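Side-chain contact in stress-induced-phosphoprotein 1 (Caenorhabditis elegans, PDB 4GCN), which acts as an Hsp70/Hsp90 co-chaperone that binds Hsp90, inhibits its ATPase activity and promotes thermotolerance and longevity: residues 71-76 / 80-85. Numbering follows the deposited sequence.
Sequences VGRETR and KLIAKA
I82 lays its CD1 methyl against the bare backbone of G72. The contact lies in the N-terminal tetratricopeptide repeat (TPR) domain, an array of packed helices. It joins the last turn of helix 58-74 to the start of helix 79-95, across the short connection from the predicted second repeat to the third. The two backbones come close at this point, with G72 CA and I82 CA 6.1 Å apart. G72 has no side chain to stand between them. The I82 side chain leaves its helix toward segment 71-76. Its CG1 branch is anti to the carbonyl carbon (chi1 -61°). CD1 is anti to CA (chi2 172°), so the branch is fully extended. This stretched branch reaches across to helix 58-74. I82 CD1 lies 3.5 Å from G72 C, and I82 CG1 lies 4.0 Å from G72 CA. The same methyl touches the next peptide nitrogen, with I82 CD1 3.7 Å from R73 N. The touch is van der Waals, and no hydrogen bond links the two segments.

R73 adds an exposed border to the buried pair. The aliphatic R73 CG lies 4.2 Å from I82 CD1, and the two side chains cross at about a right angle. The R73 chain runs extended from CG to NE. Its guanidinium group makes a long, weak ion pair with E112 of helix 99-112. I82 also touches E112, and it meets I42 of helix 42-54, so helices 42-54 and 99-112 both border this site.

Just past G72, helix 58-74 ends, and R76 leaves helical geometry with positive phi. The carbonyl of V71 accepts two bonds from T75, one from the backbone N and one from the hydroxyl. They arrive from opposite faces of the carbonyl plane, and T75 OG1 sits 2.8 Å from V71 O.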
loop_
_atom_site.group_PDB
_atom_site.type_symbol
_atom_site.label_atom_id
_atom_site.label_comp_id
_atom_site.label_asym_id
_atom_site.label_seq_id
_atom_site.Cartn_x
_atom_site.Cartn_y
_atom_site.Cartn_z
ATOM N N VAL A 71 7.531 7.341 -2.456
ATOM C CA VAL A 71 7.378 8.267 -1.354
ATOM C C VAL A 71 8.163 7.805 -0.129
ATOM O O VAL A 71 8.785 8.633 0.560
ATOM C CB VAL A 71 5.857 8.437 -1.006
ATOM C CG1 VAL A 71 5.672 9.130 0.358
ATOM C CG2 VAL A 71 5.198 9.214 -2.142
ATOM N N GLY A 72 8.075 6.520 0.176
ATOM C CA GLY A 72 8.751 5.925 1.321
ATOM C C GLY A 72 10.247 6.103 1.204
ATOM O O GLY A 72 10.933 6.432 2.189
ATOM N N ARG A 73 10.761 5.929 -0.018
ATOM C CA ARG A 73 12.213 6.083 -0.237
ATOM C C ARG A 73 12.638 7.510 -0.176
ATOM O O ARG A 73 13.695 7.800 0.343
ATOM C CB ARG A 73 12.616 5.490 -1.588
ATOM C CG ARG A 73 12.769 3.974 -1.517
ATOM C CD ARG A 73 12.881 3.184 -2.802
ATOM N NE ARG A 73 13.235 1.780 -2.491
ATOM C CZ ARG A 73 13.261 0.803 -3.378
ATOM N NH1 ARG A 73 12.896 1.022 -4.646
ATOM N NH2 ARG A 73 13.629 -0.412 -2.997
ATOM N N GLU A 74 11.830 8.400 -0.754
ATOM C CA GLU A 74 12.188 9.833 -0.826
ATOM C C GLU A 74 12.229 10.389 0.585
ATOM O O GLU A 74 13.120 11.175 0.930
ATOM C CB GLU A 74 11.150 10.622 -1.626
ATOM C CG GLU A 74 11.237 10.394 -3.102
ATOM C CD GLU A 74 10.034 10.907 -3.911
ATOM O OE1 GLU A 74 8.906 11.000 -3.371
ATOM O OE2 GLU A 74 10.237 11.197 -5.127
ATOM N N THR A 75 11.286 9.948 1.424
ATOM C CA THR A 75 11.100 10.516 2.741
ATOM C C THR A 75 11.828 9.717 3.834
ATOM O O THR A 75 11.749 10.066 5.025
ATOM C CB THR A 75 9.606 10.581 3.110
ATOM O OG1 THR A 75 9.057 9.265 3.229
ATOM C CG2 THR A 75 8.786 11.400 2.041
ATOM N N ARG A 76 12.527 8.653 3.441
ATOM C CA ARG A 76 13.229 7.787 4.381
ATOM C C ARG A 76 12.272 7.228 5.393
ATOM O O ARG A 76 12.607 7.128 6.580
ATOM C CB ARG A 76 14.331 8.535 5.097
ATOM C CG ARG A 76 15.266 9.332 4.164
ATOM C CD ARG A 76 16.248 8.451 3.421
ATOM N NE ARG A 76 16.906 7.457 4.293
ATOM C CZ ARG A 76 18.118 7.587 4.844
ATOM N NH1 ARG A 76 18.598 6.606 5.617
ATOM N NH2 ARG A 76 18.856 8.666 4.625
ATOM N N LYS A 80 10.105 -1.100 6.680
ATOM C CA LYS A 80 9.105 -2.176 6.855
ATOM C C LYS A 80 7.774 -1.872 6.169
ATOM O O LYS A 80 7.098 -2.759 5.687
ATOM C CB LYS A 80 8.953 -2.603 8.327
ATOM C CG LYS A 80 10.279 -3.109 8.903
ATOM C CD LYS A 80 10.374 -3.441 10.395
ATOM C CE LYS A 80 10.164 -2.259 11.381
ATOM N NZ LYS A 80 10.992 -1.008 11.145
ATOM N N LEU A 81 7.413 -0.597 6.113
ATOM C CA LEU A 81 6.164 -0.122 5.472
ATOM C C LEU A 81 6.346 -0.072 3.967
ATOM O O LEU A 81 5.407 -0.235 3.194
ATOM C CB LEU A 81 5.818 1.286 6.019
ATOM C CG LEU A 81 5.733 1.379 7.531
ATOM C CD1 LEU A 81 5.425 2.838 7.855
ATOM C CD2 LEU A 81 4.681 0.382 8.053
ATOM N N ILE A 82 7.576 0.166 3.512
ATOM C CA ILE A 82 7.894 -0.014 2.097
ATOM C C ILE A 82 7.810 -1.518 1.694
ATOM O O ILE A 82 7.220 -1.845 0.656
ATOM C CB ILE A 82 9.297 0.575 1.747
ATOM C CG1 ILE A 82 9.330 2.080 2.040
ATOM C CG2 ILE A 82 9.650 0.205 0.317
ATOM C CD1 ILE A 82 10.767 2.716 1.896
ATOM N N ALA A 83 8.309 -2.441 2.528
ATOM C CA ALA A 83 8.146 -3.882 2.290
ATOM C C ALA A 83 6.678 -4.282 2.176
ATOM O O ALA A 83 6.326 -5.102 1.305
ATOM C CB ALA A 83 8.808 -4.691 3.402
ATOM N N LYS A 84 5.839 -3.764 3.079
ATOM C CA LYS A 84 4.384 -4.027 3.032
ATOM C C LYS A 84 3.782 -3.589 1.707
ATOM O O LYS A 84 2.987 -4.345 1.169
ATOM C CB LYS A 84 3.658 -3.343 4.139
ATOM C CG LYS A 84 2.148 -3.627 4.148
ATOM C CD LYS A 84 1.500 -3.185 5.473
ATOM C CE LYS A 84 1.489 -1.647 5.639
ATOM N NZ LYS A 84 1.019 -1.230 7.003
ATOM N N ALA A 85 4.185 -2.434 1.164
ATOM C CA ALA A 85 3.668 -1.968 -0.102
ATOM C C ALA A 85 4.030 -2.968 -1.174
ATOM O O ALA A 85 3.212 -3.262 -2.054
ATOM C CB ALA A 85 4.200 -0.571 -0.497
#